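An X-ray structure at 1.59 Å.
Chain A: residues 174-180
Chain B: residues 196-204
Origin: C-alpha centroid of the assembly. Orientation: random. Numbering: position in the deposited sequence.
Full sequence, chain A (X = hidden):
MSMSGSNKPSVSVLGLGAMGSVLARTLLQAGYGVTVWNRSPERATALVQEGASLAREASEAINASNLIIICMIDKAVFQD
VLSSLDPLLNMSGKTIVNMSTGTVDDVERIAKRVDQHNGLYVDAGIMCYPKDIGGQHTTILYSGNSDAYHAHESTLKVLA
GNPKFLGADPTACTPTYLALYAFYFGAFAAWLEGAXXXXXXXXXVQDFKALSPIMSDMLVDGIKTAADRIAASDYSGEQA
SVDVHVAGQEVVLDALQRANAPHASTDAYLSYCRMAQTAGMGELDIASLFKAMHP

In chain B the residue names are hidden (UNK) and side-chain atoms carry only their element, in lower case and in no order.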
# COMPACT_ATOMS: atom_id res chain seq x y z
N THR A 174 -16.29 0.02 14.26
CA THR A 174 -16.51 0.88 13.06
C THR A 174 -15.31 1.79 12.79
O THR A 174 -14.85 1.87 11.66
CB THR A 174 -17.84 1.64 13.17
OG1 THR A 174 -18.92 0.74 12.91
CG2 THR A 174 -17.98 2.82 12.24
N PRO A 175 -14.78 2.59 13.75
CA PRO A 175 -13.69 3.50 13.41
C PRO A 175 -12.42 2.77 12.96
O PRO A 175 -11.78 3.21 12.02
CB PRO A 175 -13.49 4.33 14.67
CG PRO A 175 -14.83 4.23 15.39
CD PRO A 175 -15.26 2.80 15.13
N THR A 176 -12.10 1.66 13.59
CA THR A 176 -10.90 0.86 13.23
C THR A 176 -11.12 0.26 11.82
O THR A 176 -10.21 0.35 10.99
CB THR A 176 -10.65 -0.21 14.28
OG1 THR A 176 -10.25 0.50 15.46
CG2 THR A 176 -9.63 -1.25 13.87
N TYR A 177 -12.29 -0.32 11.59
CA TYR A 177 -12.72 -0.89 10.29
C TYR A 177 -12.55 0.17 9.21
O TYR A 177 -11.90 -0.09 8.19
CB TYR A 177 -14.16 -1.35 10.44
CG TYR A 177 -14.91 -1.75 9.20
CD1 TYR A 177 -14.73 -2.99 8.62
CD2 TYR A 177 -15.87 -0.93 8.64
CE1 TYR A 177 -15.47 -3.41 7.54
CE2 TYR A 177 -16.63 -1.34 7.55
CZ TYR A 177 -16.43 -2.59 6.99
OH TYR A 177 -17.17 -3.06 5.93
N LEU A 178 -13.11 1.36 9.43
CA LEU A 178 -13.08 2.40 8.39
C LEU A 178 -11.63 2.92 8.22
O LEU A 178 -11.24 3.20 7.05
CB LEU A 178 -14.07 3.50 8.76
CG LEU A 178 -15.55 3.11 8.79
CD1 LEU A 178 -16.41 4.26 9.27
CD2 LEU A 178 -16.06 2.65 7.42
N ALA A 179 -10.84 2.99 9.29
CA ALA A 179 -9.42 3.44 9.24
C ALA A 179 -8.60 2.45 8.41
O ALA A 179 -7.78 2.88 7.56
CB ALA A 179 -8.82 3.63 10.61
N LEU A 180 -8.79 1.15 8.64
CA LEU A 180 -8.05 0.13 7.88
C LEU A 180 -8.45 0.15 6.39
O LEU A 180 -7.58 -0.01 5.54
CB LEU A 180 -8.29 -1.23 8.51
CG LEU A 180 -7.69 -1.41 9.90
CD1 LEU A 180 -8.23 -2.69 10.55
CD2 LEU A 180 -6.16 -1.41 9.86
N UNK B 196 -4.26 8.28 11.33
CA UNK B 196 -4.82 9.52 11.93
C UNK B 196 -6.28 9.27 12.32
O UNK B 196 -6.64 9.59 13.48
c UNK B 196 -5.47 11.91 11.49
c UNK B 196 -3.16 11.13 10.93
c UNK B 196 -4.63 10.74 11.02
N UNK B 197 -7.09 8.69 11.44
CA UNK B 197 -8.50 8.36 11.80
C UNK B 197 -8.50 7.47 13.04
O UNK B 197 -9.27 7.74 13.99
c UNK B 197 -10.70 7.42 10.81
c UNK B 197 -11.31 6.79 9.56
c UNK B 197 -11.46 8.69 11.14
c UNK B 197 -9.20 7.70 10.61
N UNK B 198 -7.68 6.43 13.07
CA UNK B 198 -7.67 5.48 14.21
C UNK B 198 -7.35 6.23 15.51
O UNK B 198 -8.06 6.07 16.52
c UNK B 198 -6.68 4.40 13.97
N UNK B 199 -6.32 7.07 15.45
CA UNK B 199 -5.85 7.89 16.58
C UNK B 199 -7.00 8.77 17.09
O UNK B 199 -7.15 8.86 18.33
c UNK B 199 -4.64 8.70 16.19
o UNK B 199 -4.31 9.62 17.21
N UNK B 200 -7.78 9.39 16.19
CA UNK B 200 -8.93 10.25 16.54
C UNK B 200 -9.99 9.44 17.30
O UNK B 200 -10.76 10.05 18.07
s UNK B 200 -8.51 12.17 14.53
c UNK B 200 -9.56 10.92 15.33
N UNK B 201 -10.00 8.11 17.16
CA UNK B 201 -10.96 7.21 17.82
C UNK B 201 -10.29 6.54 19.03
O UNK B 201 -10.92 5.65 19.61
c UNK B 201 -11.44 6.20 16.81
N UNK B 202 -9.10 6.99 19.41
CA UNK B 202 -8.39 6.54 20.62
C UNK B 202 -7.63 5.26 20.39
O UNK B 202 -7.19 4.65 21.38
N UNK B 203 -7.43 4.89 19.11
CA UNK B 203 -6.59 3.72 18.78
C UNK B 203 -5.16 4.25 18.63
O UNK B 203 -4.93 5.09 17.74
c UNK B 203 -6.19 1.83 17.15
c UNK B 203 -8.53 2.56 17.66
c UNK B 203 -7.08 3.01 17.50
N UNK B 204 -4.24 3.77 19.47
CA UNK B 204 -2.82 4.22 19.44
C UNK B 204 -2.20 3.82 18.10
O UNK B 204 -2.62 2.82 17.51
c UNK B 204 -2.03 3.63 20.56
o UNK B 204 -1.80 2.27 20.29

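Position 196 of chain B carries three side-chain carbons, one bonded to CA and bearing the other two. Its CA-to-CB bond points away from the chain A stretch, and its side chain makes no contact with that stretch. Branching at CB with no heteroatom defines valine, so the assignment of B:Val196 rests on atom count and connectivity alone.

Position 197 has four carbons, forked at the second, and points toward the chain A stretch. One terminal carbon reaches 3.8 Å from the backbone N of A:Ala179, and CB of position 197 is 4.1 Å from CB of A:Ala179. A fork one bond beyond CB identifies leucine, with chi1 t and chi2 p. The terminal carbon is CD2 of B:Leu197, which also lies 4.4 Å from CB of A:Leu178. The 55 Å² covered by the opposing stretch is the largest value for any residue here.

At position 198 a single carbon follows CA, and this CB stands 4.1 Å from CB of A:Ala179. One carbon means alanine. The backbone N of B:Ala198 is slightly closer to the same A:Ala179 CB, at 3.9 Å; the small side chains on both sides accompany a close approach of the backbones.

Position 199 shows one carbon and then one oxygen, unbranched, and is out of reach of the chain A stretch. This is serine, and B:Ser199 has chi1 t.

Position 200 repeats that pattern with sulfur in place of oxygen, and its side chain is out of reach of the other stretch: cysteine, chi1 m. The backbone N of B:Cys200 donates to O of B:Val196 at 2.9 Å, a regular helical bond.

Position 201 again has one carbon, its CB, here 3.5 Å from CB of A:Pro175, and is alanine. The helical pattern loosens at this point: N of B:Ala201 makes a weak bond to O of B:Leu197 at 3.3 Å and a shorter one, 2.9 Å, to O of B:Ala198.

Position 202 has no side-chain atoms, so it is glycine. Its phi of 84° agrees, since a positive value by itself favours this residue. N of B:Gly202 bonds to O of B:Ser199 at 2.9 Å.

Position 203 has three carbons branched at CB, and one of the two terminal carbons lies 3.5 Å from OG1 of A:Thr176. It is valine, with chi1 t, and that carbon is CG2. The backbone N of B:Val203 returns to O of B:Ala198 at 2.9 Å, tying the turn to the helix.

Position 204 has one carbon and one oxygen and does not touch residues 174-180: serine. B:Ser204 occupies an N-cap position, its side chain capping a backbone N just beyond the stretch.

The contact works by close packing of two nearly antiparallel helices, whose axes run at 170° and approach to 8.6 Å. A:Ala179 sits against B:Leu197 and B:Ala198, with CA of A:Ala179 only 5.6 Å from CA of B:Leu197. Farther along, A:Pro175 meets B:Ala201, and A:Thr176 meets B:Val203 in the turn after the helix. No hydrogen bond crosses between the stretches; the 267 Å² of buried surface reflects largely apolar van der Waals contact.

Chain B 196-204: VLASCAGVS
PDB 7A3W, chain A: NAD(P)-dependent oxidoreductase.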